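Local coordinates for protein flavin reductase (Uncultured bacterium, PDB 5CHO) that probably reduces flavin with a nicotinamide cofactor, supplying reduced FAD to the partner enzyme of a bacterial two-component tryptophan halogenase, at residues 85-88 with 89-93. Numbering follows the deposited sequence.
Sequences AMHG and SLLEV. With FAD (flavin-adenine dinucleotide), chain I.
M86 and L90 meet one helical turn apart through apolar atoms, CG of M86 lying 3.6 Å from CD1 of L90. The methionine CG is anti to the backbone N (chi1 -174°). The turn at chi2 (60°) then brings SD to within 3.8 Å of CB of S89. V53 and M61 of the neighbouring strands also touch M86, while V53, V80 and F163 pack on L90. Cutting L90 back to an alanine is likely to open a gap between M86 CG and the side chains of V53, V80 and F163. The side chains of H87 and L91 run alongside each other in the same direction, with CD1 of L91 3.9 Å from CE1 of H87. The imidazole is fixed from outside the helix: NE2 is hydrogen-bonded to S161 OG, and F163 makes an edge-to-face contact.

The helix packs on the antiparallel sheet of the flavin reductase-like domain, and its N-terminal end faces the FAD diphosphate. A85 N donates to FAD O3P at 3.1 Å, with a weak second bond to O1A. M86 N donates to FAD O2P at 2.9 Å. The helix dipole would probably favour the negative phosphates here.

Backbone i to i+4 bonds run along the helix. S89 N reaches A85 O in the carbonyl plane. L90 N lies 2.8 Å from M86 O, tilted 23° from the carbonyl plane. E92 N binds G88 O at the same length, whereas L91 N to H87 O is weak.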
loop_
_atom_site.group_PDB
_atom_site.type_symbol
_atom_site.label_atom_id
_atom_site.label_comp_id
_atom_site.label_asym_id
_atom_site.label_seq_id
_atom_site.Cartn_x
_atom_site.Cartn_y
_atom_site.Cartn_z
ATOM N N ALA A 85 15.661 0.728 12.849
ATOM C CA ALA A 85 15.874 -0.301 13.854
ATOM C C ALA A 85 14.940 -1.494 13.659
ATOM O O ALA A 85 15.318 -2.635 13.936
ATOM C CB ALA A 85 15.702 0.288 15.249
ATOM N N MET A 86 13.720 -1.237 13.199
ATOM C CA MET A 86 12.752 -2.314 13.024
ATOM C C MET A 86 13.215 -3.298 11.952
ATOM O O MET A 86 12.861 -4.472 11.990
ATOM C CB MET A 86 11.367 -1.762 12.667
ATOM C CG MET A 86 10.291 -2.837 12.603
ATOM S SD MET A 86 10.089 -3.712 14.169
ATOM C CE MET A 86 9.058 -2.580 15.087
ATOM N N HIS A 87 14.010 -2.810 11.003
ATOM C CA HIS A 87 14.587 -3.661 9.965
ATOM C C HIS A 87 15.345 -4.818 10.619
ATOM O O HIS A 87 15.201 -5.978 10.229
ATOM C CB HIS A 87 15.505 -2.839 9.056
ATOM C CG HIS A 87 15.954 -3.563 7.820
ATOM N ND1 HIS A 87 16.871 -4.585 7.844
ATOM C CD2 HIS A 87 15.604 -3.391 6.522
ATOM C CE1 HIS A 87 17.077 -5.016 6.606
ATOM N NE2 HIS A 87 16.323 -4.310 5.792
ATOM N N GLY A 88 16.154 -4.488 11.619
ATOM C CA GLY A 88 16.880 -5.496 12.370
ATOM C C GLY A 88 15.997 -6.338 13.277
ATOM O O GLY A 88 16.162 -7.557 13.341
ATOM N N SER A 89 15.064 -5.693 13.977
ATOM C CA SER A 89 14.148 -6.396 14.878
ATOM C C SER A 89 13.305 -7.439 14.145
ATOM O O SER A 89 13.062 -8.534 14.657
ATOM C CB SER A 89 13.225 -5.408 15.601
ATOM O OG SER A 89 13.945 -4.321 16.151
ATOM N N LEU A 90 12.850 -7.091 12.948
ATOM C CA LEU A 90 11.999 -7.997 12.186
ATOM C C LEU A 90 12.805 -9.243 11.820
ATOM O O LEU A 90 12.340 -10.367 11.999
ATOM C CB LEU A 90 11.439 -7.302 10.937
ATOM C CG LEU A 90 10.388 -6.232 11.256
ATOM C CD1 LEU A 90 10.092 -5.363 10.041
ATOM C CD2 LEU A 90 9.102 -6.858 11.780
ATOM N N LEU A 91 14.013 -9.033 11.305
ATOM C CA LEU A 91 14.916 -10.138 10.996
ATOM C C LEU A 91 15.327 -10.953 12.225
ATOM O O LEU A 91 15.377 -12.183 12.167
ATOM C CB LEU A 91 16.173 -9.618 10.290
ATOM C CG LEU A 91 15.972 -9.025 8.892
ATOM C CD1 LEU A 91 17.283 -8.518 8.283
ATOM C CD2 LEU A 91 15.301 -10.044 7.974
ATOM N N GLU A 92 15.621 -10.276 13.332
ATOM C CA GLU A 92 16.054 -10.961 14.548
ATOM C C GLU A 92 14.933 -11.808 15.147
ATOM O O GLU A 92 15.152 -12.962 15.514
ATOM C CB GLU A 92 16.571 -9.953 15.584
ATOM C CG GLU A 92 17.334 -10.584 16.752
ATOM C CD GLU A 92 17.870 -9.553 17.733
ATOM O OE1 GLU A 92 17.855 -8.347 17.405
ATOM O OE2 GLU A 92 18.307 -9.948 18.834
ATOM N N VAL A 93 13.739 -11.233 15.258
ATOM C CA VAL A 93 12.633 -11.884 15.965
ATOM C C VAL A 93 11.816 -12.833 15.072
ATOM O O VAL A 93 11.208 -13.790 15.557
ATOM C CB VAL A 93 11.709 -10.828 16.593
ATOM C CG1 VAL A 93 10.545 -11.490 17.309
ATOM C CG2 VAL A 93 12.506 -9.964 17.554
HETATM P PA FAD I . 14.740 4.307 13.545
HETATM O O1A FAD I . 15.809 3.677 14.392
HETATM O O2A FAD I . 13.945 5.267 14.340
HETATM O O5B FAD I . 15.416 5.104 12.310
HETATM C C5B FAD I . 14.560 5.858 11.441
HETATM C C4B FAD I . 15.415 6.814 10.531
HETATM O O4B FAD I . 15.914 7.758 11.252
HETATM C C3B FAD I . 16.593 6.052 9.935
HETATM O O3B FAD I . 16.807 6.421 8.616
HETATM C C2B FAD I . 17.794 6.438 10.797
HETATM O O2B FAD I . 19.044 6.590 9.932
HETATM C C1B FAD I . 17.508 7.582 11.310
HETATM N N9A FAD I . 17.931 7.623 12.662
HETATM C C8A FAD I . 17.174 7.428 13.768
HETATM N N7A FAD I . 17.981 7.555 14.852
HETATM C C5A FAD I . 19.235 7.825 14.411
HETATM C C6A FAD I . 20.433 8.039 15.076
HETATM N N6A FAD I . 20.813 8.074 16.480
HETATM N N1A FAD I . 21.560 8.297 14.373
HETATM C C2A FAD I . 21.526 8.343 13.003
HETATM N N3A FAD I . 20.346 8.124 12.341
HETATM C C4A FAD I . 19.203 7.867 13.052
HETATM N N1 FAD I . 9.153 4.052 7.749
HETATM C C2 FAD I . 9.448 2.834 6.996
HETATM O O2 FAD I . 10.581 2.340 7.032
HETATM N N3 FAD I . 8.407 2.202 6.193
HETATM C C4 FAD I . 7.102 2.779 6.150
HETATM O O4 FAD I . 6.284 2.276 5.518
HETATM C C4X FAD I . 6.814 4.028 6.925
HETATM N N5 FAD I . 5.515 4.626 6.897
HETATM C C5X FAD I . 5.231 5.857 7.675
HETATM C C6 FAD I . 3.934 6.450 7.648
HETATM C C7 FAD I . 3.677 7.618 8.381
HETATM C C7M FAD I . 2.183 7.980 8.125
HETATM C C8 FAD I . 4.703 8.184 9.141
HETATM C C8M FAD I . 4.286 9.480 9.914
HETATM C C9 FAD I . 5.974 7.596 9.165
HETATM C C9A FAD I . 6.246 6.433 8.431
HETATM N N10 FAD I . 7.579 5.834 8.469
HETATM C C10 FAD I . 7.848 4.630 7.708
HETATM C "C1'" FAD I . 8.682 6.440 9.271
HETATM C "C2'" FAD I . 8.980 5.576 10.512
HETATM O "O2'" FAD I . 7.809 5.418 11.252
HETATM C "C3'" FAD I . 10.032 6.282 11.335
HETATM O "O3'" FAD I . 11.216 6.353 10.602
HETATM C "C4'" FAD I . 10.289 5.530 12.644
HETATM O "O4'" FAD I . 11.027 6.324 13.482
HETATM C "C5'" FAD I . 11.075 4.233 12.358
HETATM O "O5'" FAD I . 11.319 3.545 13.579
HETATM P P FAD I . 12.580 2.536 13.680
HETATM O O1P FAD I . 12.941 2.336 15.129
HETATM O O2P FAD I . 12.234 1.195 13.020
HETATM O O3P FAD I . 13.791 3.193 12.926
#